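Local coordinates for glycine cleavage system H protein 1 (Mycobacterium marinum, PDB 3TZU), which probably shuttles the methylamine group of glycine from the P protein to the T protein of the glycine cleavage system on a covalently bound lipoyl cofactor, at residues A[19-24]-A[79-84]; A[35-40]-A[110-115]; A[63-68]-A[84-89]. All blocks are in the same frame, centred on the assembly; numbering follows the deposited sequence.

Contact 1. Residues A[19-24]-A[79-84]; sequences DHEWID and SDLIAP. With EDO (1,2-ethanediol), chain G.
E21 of strand 21-23 and I82 of strand 77-82 meet where two separate sheets of the lipoyl-domain sandwich face one another. The strand axes run 22° apart and come no closer than 9.1 Å, too far for backbone pairing, and a side chain has to bridge them. E21 does so with its CG anti to the carbonyl carbon (chi1 -64°) and the chain extended beyond it, which carries the carboxylate across to the backbone of I82. There OE2 accepts the amide of I82, N to OE2 2.8 Å, although the place of OE2 is less sure because the model crowds it against a 1,2-ethanediol, probably from the crystallisation liquor. The carbonyl O of I82 also lies close to both carboxylate oxygens, acceptor against acceptor, without bonding. The other oxygen, E21 OE1, rests 3.5 Å from CD of P84, whose ring crosses the glutamate chain at about a right angle. Farther along, CB of P84 meets CB of I23 at 4.2 Å. At the other end, OD2 of D19 touches the CG2 branch of I82 at 3.6 Å. D19 also packs on K76 of the second subunit, the predicted lipoylation site, unmodified here. Within its own chain, the contact is one of sheet facing sheet, a glutamate carboxylate spanning the two layers of a lipoyl-type, hybrid-motif beta sandwich.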
loop_
_atom_site.group_PDB
_atom_site.type_symbol
_atom_site.label_atom_id
_atom_site.label_comp_id
_atom_site.label_asym_id
_atom_site.label_seq_id
_atom_site.Cartn_x
_atom_site.Cartn_y
_atom_site.Cartn_z
ATOM N N ASP A 19 5.493 -3.911 8.287
ATOM C CA ASP A 19 4.402 -4.309 7.381
ATOM C C ASP A 19 3.073 -3.542 7.578
ATOM O O ASP A 19 2.030 -3.971 7.073
ATOM C CB ASP A 19 4.195 -5.819 7.470
ATOM C CG ASP A 19 5.423 -6.598 6.975
ATOM O OD1 ASP A 19 6.198 -6.091 6.140
ATOM O OD2 ASP A 19 5.631 -7.727 7.420
ATOM N N HIS A 20 3.130 -2.408 8.283
ATOM C CA HIS A 20 2.004 -1.475 8.409
ATOM C C HIS A 20 0.849 -1.950 9.249
ATOM O O HIS A 20 -0.311 -1.644 8.967
ATOM C CB HIS A 20 1.527 -1.007 7.038
ATOM C CG HIS A 20 2.614 -0.427 6.199
ATOM N ND1 HIS A 20 3.220 0.710 6.517
ATOM C CD2 HIS A 20 3.254 -0.915 5.062
ATOM C CE1 HIS A 20 4.187 0.965 5.612
ATOM N NE2 HIS A 20 4.197 -0.035 4.723
ATOM N N GLU A 21 1.185 -2.673 10.316
ATOM C CA GLU A 21 0.259 -3.021 11.355
ATOM C C GLU A 21 0.649 -2.371 12.649
ATOM O O GLU A 21 1.759 -1.884 12.792
ATOM C CB GLU A 21 0.195 -4.532 11.506
ATOM C CG GLU A 21 -0.358 -5.143 10.242
ATOM C CD GLU A 21 -0.633 -6.621 10.291
ATOM O OE1 GLU A 21 -0.990 -7.173 11.339
ATOM O OE2 GLU A 21 -0.534 -7.237 9.212
ATOM N N TRP A 22 -0.293 -2.360 13.581
ATOM C CA TRP A 22 -0.028 -1.990 14.957
ATOM C C TRP A 22 -0.462 -3.088 15.880
ATOM O O TRP A 22 -1.309 -3.884 15.527
ATOM C CB TRP A 22 -0.702 -0.656 15.337
ATOM C CG TRP A 22 -2.184 -0.599 15.097
ATOM C CD1 TRP A 22 -2.845 -0.097 13.962
ATOM C CD2 TRP A 22 -3.263 -1.077 15.988
ATOM N NE1 TRP A 22 -4.198 -0.222 14.094
ATOM C CE2 TRP A 22 -4.521 -0.803 15.286
ATOM C CE3 TRP A 22 -3.309 -1.656 17.245
ATOM C CZ2 TRP A 22 -5.750 -1.105 15.843
ATOM C CZ3 TRP A 22 -4.558 -1.979 17.789
ATOM C CH2 TRP A 22 -5.747 -1.701 17.115
ATOM N N ILE A 23 0.116 -3.124 17.073
ATOM C CA ILE A 23 -0.309 -4.026 18.155
ATOM C C ILE A 23 -0.282 -3.177 19.431
ATOM O O ILE A 23 0.637 -2.372 19.625
ATOM C CB ILE A 23 0.604 -5.277 18.267
ATOM C CG1 ILE A 23 0.118 -6.208 19.374
ATOM C CG2 ILE A 23 2.054 -4.893 18.503
ATOM C CD1 ILE A 23 0.576 -7.657 19.246
ATOM N N ASP A 24 -1.307 -3.330 20.270
ATOM C CA ASP A 24 -1.446 -2.520 21.480
ATOM C C ASP A 24 -0.594 -3.029 22.617
ATOM O O ASP A 24 -1.106 -3.432 23.625
ATOM C CB ASP A 24 -2.924 -2.460 21.954
ATOM C CG ASP A 24 -3.716 -1.407 21.226
ATOM O OD1 ASP A 24 -3.078 -0.439 20.732
ATOM O OD2 ASP A 24 -4.948 -1.525 21.132
ATOM N N SER A 79 -3.751 -7.568 0.121
ATOM C CA SER A 79 -2.578 -7.493 0.958
ATOM C C SER A 79 -2.677 -8.406 2.175
ATOM O O SER A 79 -3.661 -8.382 2.926
ATOM C CB SER A 79 -2.393 -6.066 1.410
ATOM O OG SER A 79 -1.079 -5.901 1.903
ATOM N N ASP A 80 -1.636 -9.205 2.368
ATOM C CA ASP A 80 -1.576 -10.138 3.495
ATOM C C ASP A 80 -1.369 -9.456 4.842
ATOM O O ASP A 80 -0.550 -8.560 4.970
ATOM C CB ASP A 80 -0.486 -11.165 3.286
ATOM C CG ASP A 80 -0.818 -12.138 2.200
ATOM O OD1 ASP A 80 -1.988 -12.202 1.787
ATOM O OD2 ASP A 80 0.108 -12.833 1.730
ATOM N N LEU A 81 -2.148 -9.893 5.830
ATOM C CA LEU A 81 -1.933 -9.513 7.190
ATOM C C LEU A 81 -0.752 -10.370 7.677
ATOM O O LEU A 81 -0.701 -11.550 7.411
ATOM C CB LEU A 81 -3.231 -9.700 7.991
ATOM C CG LEU A 81 -4.342 -8.710 7.564
ATOM C CD1 LEU A 81 -5.668 -8.943 8.299
ATOM C CD2 LEU A 81 -3.885 -7.259 7.755
ATOM N N ILE A 82 0.237 -9.750 8.292
ATOM C CA ILE A 82 1.431 -10.428 8.788
ATOM C C ILE A 82 1.390 -10.212 10.304
ATOM O O ILE A 82 1.438 -9.085 10.760
ATOM C CB ILE A 82 2.732 -9.819 8.210
ATOM C CG1 ILE A 82 2.682 -9.766 6.683
ATOM C CG2 ILE A 82 3.944 -10.622 8.646
ATOM C CD1 ILE A 82 2.620 -11.125 6.022
ATOM N N ALA A 83 1.256 -11.304 11.047
ATOM C CA ALA A 83 1.109 -11.297 12.501
ATOM C C ALA A 83 2.271 -10.571 13.186
ATOM O O ALA A 83 3.417 -10.952 13.010
ATOM C CB ALA A 83 1.031 -12.739 13.010
ATOM N N PRO A 84 1.985 -9.507 13.940
ATOM C CA PRO A 84 3.054 -8.869 14.699
ATOM C C PRO A 84 3.533 -9.720 15.891
ATOM O O PRO A 84 4.623 -9.476 16.422
ATOM C CB PRO A 84 2.396 -7.580 15.220
ATOM C CG PRO A 84 1.250 -7.346 14.324
ATOM C CD PRO A 84 0.756 -8.704 13.964
HETATM C C1 EDO G . -0.956 -4.574 6.098
HETATM O O1 EDO G . -2.042 -4.589 5.149
HETATM C C2 EDO G . -0.786 -5.975 6.667
HETATM O O2 EDO G . 0.590 -6.384 6.848
#

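Contact 2. Residues A[35-40]-A[110-115]; sequences PVRVGI and AGWLYS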
loop_
_atom_site.group_PDB
_atom_site.type_symbol
_atom_site.label_atom_id
_atom_site.label_comp_id
_atom_site.label_asym_id
_atom_site.label_seq_id
_atom_site.Cartn_x
_atom_site.Cartn_y
_atom_site.Cartn_z
ATOM N N PRO A 35 -5.258 -10.404 26.443
ATOM C CA PRO A 35 -5.364 -10.206 24.992
ATOM C C PRO A 35 -5.140 -8.761 24.508
ATOM O O PRO A 35 -5.735 -7.834 25.071
ATOM C CB PRO A 35 -6.807 -10.623 24.676
ATOM C CG PRO A 35 -7.506 -10.756 26.003
ATOM C CD PRO A 35 -6.443 -11.088 26.988
ATOM N N VAL A 36 -4.316 -8.590 23.466
ATOM C CA VAL A 36 -4.046 -7.258 22.896
ATOM C C VAL A 36 -4.505 -7.163 21.458
ATOM O O VAL A 36 -4.304 -8.084 20.675
ATOM C CB VAL A 36 -2.559 -6.852 22.963
ATOM C CG1 VAL A 36 -2.154 -6.642 24.439
ATOM C CG2 VAL A 36 -1.697 -7.874 22.257
ATOM N N ARG A 37 -5.157 -6.052 21.138
ATOM C CA ARG A 37 -5.670 -5.847 19.778
ATOM C C ARG A 37 -4.549 -5.534 18.750
ATOM O O ARG A 37 -3.490 -5.002 19.098
ATOM C CB ARG A 37 -6.772 -4.765 19.757
ATOM C CG ARG A 37 -7.990 -5.066 20.646
ATOM C CD ARG A 37 -9.015 -3.931 20.620
ATOM N NE ARG A 37 -10.275 -4.358 21.219
ATOM C CZ ARG A 37 -11.412 -3.656 21.252
ATOM N NH1 ARG A 37 -11.505 -2.453 20.705
ATOM N NH2 ARG A 37 -12.481 -4.172 21.851
ATOM N N VAL A 38 -4.809 -5.936 17.500
ATOM C CA VAL A 38 -3.940 -5.698 16.371
ATOM C C VAL A 38 -4.802 -5.063 15.296
ATOM O O VAL A 38 -5.998 -5.394 15.219
ATOM C CB VAL A 38 -3.391 -7.004 15.771
ATOM C CG1 VAL A 38 -2.647 -6.717 14.446
ATOM C CG2 VAL A 38 -2.529 -7.749 16.767
ATOM N N GLY A 39 -4.206 -4.174 14.490
ATOM C CA GLY A 39 -4.886 -3.557 13.353
ATOM C C GLY A 39 -3.923 -3.044 12.294
ATOM O O GLY A 39 -2.709 -3.291 12.359
ATOM N N ILE A 40 -4.456 -2.322 11.308
ATOM C CA ILE A 40 -3.613 -1.733 10.247
ATOM C C ILE A 40 -3.456 -0.229 10.488
ATOM O O ILE A 40 -4.277 0.391 11.139
ATOM C CB ILE A 40 -4.118 -2.031 8.841
ATOM C CG1 ILE A 40 -5.478 -1.379 8.552
ATOM C CG2 ILE A 40 -4.200 -3.541 8.592
ATOM C CD1 ILE A 40 -5.835 -1.378 7.072
ATOM N N ALA A 110 -12.283 1.851 16.274
ATOM C CA ALA A 110 -13.319 0.874 15.919
ATOM C C ALA A 110 -12.901 -0.081 14.793
ATOM O O ALA A 110 -13.510 -1.123 14.612
ATOM C CB ALA A 110 -14.619 1.593 15.568
ATOM N N GLY A 111 -11.879 0.284 14.024
ATOM C CA GLY A 111 -11.368 -0.558 12.955
ATOM C C GLY A 111 -10.314 -1.602 13.323
ATOM O O GLY A 111 -9.727 -2.216 12.439
ATOM N N TRP A 112 -10.070 -1.822 14.610
ATOM C CA TRP A 112 -9.221 -2.939 15.049
ATOM C C TRP A 112 -9.731 -4.242 14.444
ATOM O O TRP A 112 -10.936 -4.392 14.164
ATOM C CB TRP A 112 -9.197 -3.015 16.574
ATOM C CG TRP A 112 -10.512 -3.429 17.176
ATOM C CD1 TRP A 112 -11.625 -2.631 17.431
ATOM C CD2 TRP A 112 -10.913 -4.771 17.587
ATOM N NE1 TRP A 112 -12.641 -3.362 17.959
ATOM C CE2 TRP A 112 -12.287 -4.653 18.080
ATOM C CE3 TRP A 112 -10.300 -6.013 17.596
ATOM C CZ2 TRP A 112 -12.989 -5.748 18.573
ATOM C CZ3 TRP A 112 -11.014 -7.112 18.096
ATOM C CH2 TRP A 112 -12.322 -6.982 18.572
ATOM N N LEU A 113 -8.827 -5.188 14.215
ATOM C CA LEU A 113 -9.157 -6.360 13.390
ATOM C C LEU A 113 -9.321 -7.617 14.210
ATOM O O LEU A 113 -10.184 -8.433 13.910
ATOM C CB LEU A 113 -8.074 -6.575 12.327
ATOM C CG LEU A 113 -7.945 -5.493 11.230
ATOM C CD1 LEU A 113 -6.881 -5.869 10.185
ATOM C CD2 LEU A 113 -9.287 -5.210 10.567
ATOM N N TYR A 114 -8.473 -7.794 15.220
ATOM C CA TYR A 114 -8.532 -8.966 16.106
ATOM C C TYR A 114 -7.762 -8.723 17.396
ATOM O O TYR A 114 -7.087 -7.719 17.544
ATOM C CB TYR A 114 -8.040 -10.263 15.393
ATOM C CG TYR A 114 -6.570 -10.330 15.019
ATOM C CD1 TYR A 114 -5.611 -10.671 15.950
ATOM C CD2 TYR A 114 -6.151 -10.091 13.710
ATOM C CE1 TYR A 114 -4.260 -10.745 15.609
ATOM C CE2 TYR A 114 -4.799 -10.151 13.356
ATOM C CZ TYR A 114 -3.860 -10.479 14.321
ATOM O OH TYR A 114 -2.524 -10.554 14.000
ATOM N N SER A 115 -7.906 -9.631 18.355
ATOM C CA SER A 115 -7.085 -9.592 19.561
ATOM C C SER A 115 -6.402 -10.931 19.707
ATOM O O SER A 115 -6.993 -11.982 19.396
ATOM C CB SER A 115 -7.911 -9.281 20.804
ATOM O OG SER A 115 -8.566 -10.433 21.283
HETATM O O HOH W 1 -7.205 -1.430 11.816
#
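Strand 36-40 of the five-stranded antiparallel sheet pairs with residues leading into its neighbour, strand 114-118, through a classic beta bulge in which L113 and Y114 both face V38. O of V38 takes the amide of L113, N to O 3.0 Å, and more weakly that of Y114, while N of V38 donates to O of Y114 at 2.9 Å. Beyond the bulge a water links N of I40 to O of G111. The face bearing R37 carries a cation-pi stack. R37, extended from CG to NE, lays its guanidinium flat on the W112 indole with planes 14° apart; CZ stands 3.6 Å from the centroid of the five-membered ring, and CD adds a CH-pi contact over the same ring. NH1 comes to 3.1 Å from NE1 of W112, but both are donors, and the approach is one of stacking. On the opposite face V38 and Y114 lie side by side. CB of V38 sits over the phenol ring, 4.0 Å from its centroid, and CG2 of V38 touches CE1 of Y114 at 3.6 Å. The indole face would be expected to stabilise the positive charge of R37, whose N-H groups point outward round the guanidinium rim; its side chain also touches D24.

Contact 3. Residues A[63-68]-A[84-89]; sequences VSAGES and PASGQI. With ACT (acetate ion), chain E.
A flat acetate ion, probably from the crystallisation liquor, is met in two ways by S64 and S86: S64 OG stands above one face of the carboxylate, whereas S86 OG comes to OXT obliquely and close to the carboxylate plane. The second approach is the firm one, with OG of S86 donating to OXT of the acetate at 2.6 Å; OG of S64 gives the other oxygen only a weak bond. S86 turns its OG anti to the carbonyl carbon (chi1 -56°), and from there the same hydroxyl accepts the amide of A65, N to OG 2.9 Å and nearly straight at 171°. This side-chain bond takes over where the backbone ladder stops. One step back, V63 and G87 form an antiparallel hydrogen-bonded pair: N of V63 donates to O of G87 at 2.8 Å, and N of G87 returns a bond to O of V63 at 2.9 Å, reaching that carbonyl from 36° above its plane. G87 turns the corner between strands 85-86 and 88-92 with backbone angles at which a CB would jam against the preceding carbonyl oxygen. The two branches of V63 go different ways: CG1 makes the apolar contact with CD1 of I89 at 4.0 Å, while CG2 lies against the carbonyl O of A85 at 3.5 Å. Beyond A65 the chain leaves through a type II turn, closed by E67 N to S64 O, with G66 at positive phi. G66 and E67 also bond to the backbone of A83, joining the turn after strand 62-63 to the chain that leads into the corner. In this crystal the S86 hydroxyl gives its proton to the acetate and its oxygen to A65 N, and the anion would tend to strengthen it as an acceptor for the turn.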
loop_
_atom_site.group_PDB
_atom_site.type_symbol
_atom_site.label_atom_id
_atom_site.label_comp_id
_atom_site.label_asym_id
_atom_site.label_seq_id
_atom_site.Cartn_x
_atom_site.Cartn_y
_atom_site.Cartn_z
ATOM N N VAL A 63 -1.591 -18.182 15.778
ATOM C CA VAL A 63 -0.776 -17.532 14.743
ATOM C C VAL A 63 0.657 -17.400 15.236
ATOM O O VAL A 63 0.928 -17.557 16.445
ATOM C CB VAL A 63 -1.340 -16.160 14.298
ATOM C CG1 VAL A 63 -2.815 -16.309 13.913
ATOM C CG2 VAL A 63 -1.150 -15.082 15.355
ATOM N N SER A 64 1.556 -17.140 14.283
ATOM C CA SER A 64 2.984 -16.921 14.529
ATOM C C SER A 64 3.465 -15.563 13.993
ATOM O O SER A 64 3.132 -15.189 12.881
ATOM C CB SER A 64 3.805 -18.001 13.860
ATOM O OG SER A 64 3.516 -19.246 14.448
ATOM N N ALA A 65 4.258 -14.846 14.800
ATOM C CA ALA A 65 4.859 -13.584 14.382
ATOM C C ALA A 65 5.545 -13.772 13.021
ATOM O O ALA A 65 6.299 -14.717 12.827
ATOM C CB ALA A 65 5.869 -13.082 15.424
ATOM N N GLY A 66 5.257 -12.872 12.086
ATOM C CA GLY A 66 5.871 -12.888 10.747
ATOM C C GLY A 66 5.152 -13.785 9.739
ATOM O O GLY A 66 5.544 -13.850 8.598
ATOM N N GLU A 67 4.098 -14.475 10.154
ATOM C CA GLU A 67 3.371 -15.345 9.236
ATOM C C GLU A 67 2.084 -14.666 8.796
ATOM O O GLU A 67 1.443 -13.943 9.540
ATOM C CB GLU A 67 3.080 -16.705 9.892
ATOM C CG GLU A 67 1.984 -17.557 9.211
ATOM C CD GLU A 67 1.483 -18.697 10.117
ATOM O OE1 GLU A 67 2.367 -19.423 10.687
ATOM O OE2 GLU A 67 0.220 -18.835 10.271
ATOM N N SER A 68 1.718 -14.908 7.558
ATOM C CA SER A 68 0.505 -14.373 6.981
ATOM C C SER A 68 -0.699 -15.020 7.642
ATOM O O SER A 68 -0.814 -16.231 7.621
ATOM C CB SER A 68 0.514 -14.684 5.496
ATOM O OG SER A 68 -0.480 -13.929 4.864
ATOM N N PRO A 84 1.985 -9.507 13.940
ATOM C CA PRO A 84 3.054 -8.869 14.699
ATOM C C PRO A 84 3.533 -9.720 15.891
ATOM O O PRO A 84 4.623 -9.476 16.422
ATOM C CB PRO A 84 2.396 -7.580 15.220
ATOM C CG PRO A 84 1.250 -7.346 14.324
ATOM C CD PRO A 84 0.756 -8.704 13.964
ATOM N N ALA A 85 2.717 -10.709 16.281
ATOM C CA ALA A 85 2.950 -11.491 17.509
ATOM C C ALA A 85 2.509 -12.932 17.306
ATOM O O ALA A 85 1.560 -13.204 16.580
ATOM C CB ALA A 85 2.204 -10.856 18.681
ATOM N N SER A 86 3.241 -13.856 17.915
ATOM C CA SER A 86 2.811 -15.248 18.035
ATOM C C SER A 86 1.790 -15.360 19.178
ATOM O O SER A 86 1.896 -14.647 20.173
ATOM C CB SER A 86 4.005 -16.152 18.350
ATOM O OG SER A 86 5.039 -16.018 17.389
ATOM N N GLY A 87 0.809 -16.255 19.041
ATOM C CA GLY A 87 -0.172 -16.491 20.111
ATOM C C GLY A 87 -1.521 -17.030 19.665
ATOM O O GLY A 87 -1.694 -17.406 18.509
ATOM N N GLN A 88 -2.478 -17.062 20.592
ATOM C CA GLN A 88 -3.813 -17.541 20.294
ATOM C C GLN A 88 -4.745 -16.371 19.988
ATOM O O GLN A 88 -4.742 -15.364 20.691
ATOM C CB GLN A 88 -4.352 -18.362 21.467
ATOM C CG GLN A 88 -5.291 -19.462 21.060
ATOM C CD GLN A 88 -5.723 -20.344 22.227
ATOM O OE1 GLN A 88 -4.933 -20.669 23.117
ATOM N NE2 GLN A 88 -6.975 -20.750 22.214
ATOM N N ILE A 89 -5.548 -16.503 18.940
ATOM C CA ILE A 89 -6.582 -15.502 18.676
ATOM C C ILE A 89 -7.759 -15.644 19.667
ATOM O O ILE A 89 -8.351 -16.692 19.759
ATOM C CB ILE A 89 -7.145 -15.609 17.260
ATOM C CG1 ILE A 89 -6.019 -15.523 16.213
ATOM C CG2 ILE A 89 -8.197 -14.536 17.046
ATOM C CD1 ILE A 89 -5.287 -14.205 16.175
HETATM C C ACT E . 6.194 -19.262 16.898
HETATM O O ACT E . 5.088 -19.550 17.406
HETATM O OXT ACT E . 6.569 -18.088 16.879
HETATM C CH3 ACT E . 7.098 -20.304 16.316
#

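Overall arrangement
The three contacts lie close together around P84 and join neighbouring sheets of one compact lipoyl-type domain. Contacts 1 and 2 have centres about 10 Å apart and join within one sheet, where N of W22 probably bonds to O of G39 at 2.9 Å and D24 likewise pairs with R37. Contacts 1 and 3, with centres about 9 Å apart, share P84 and are coupled by a probable bond from N of G66 to O of A83 at 2.8 Å. Contacts 2 and 3 meet through apolar packing of Y114 on I89, CD1 to CD1 3.6 Å. P84, touching E21, V38 and Y114, thus lies where all three converge. Only contact 1 reaches K76 of the second subunit.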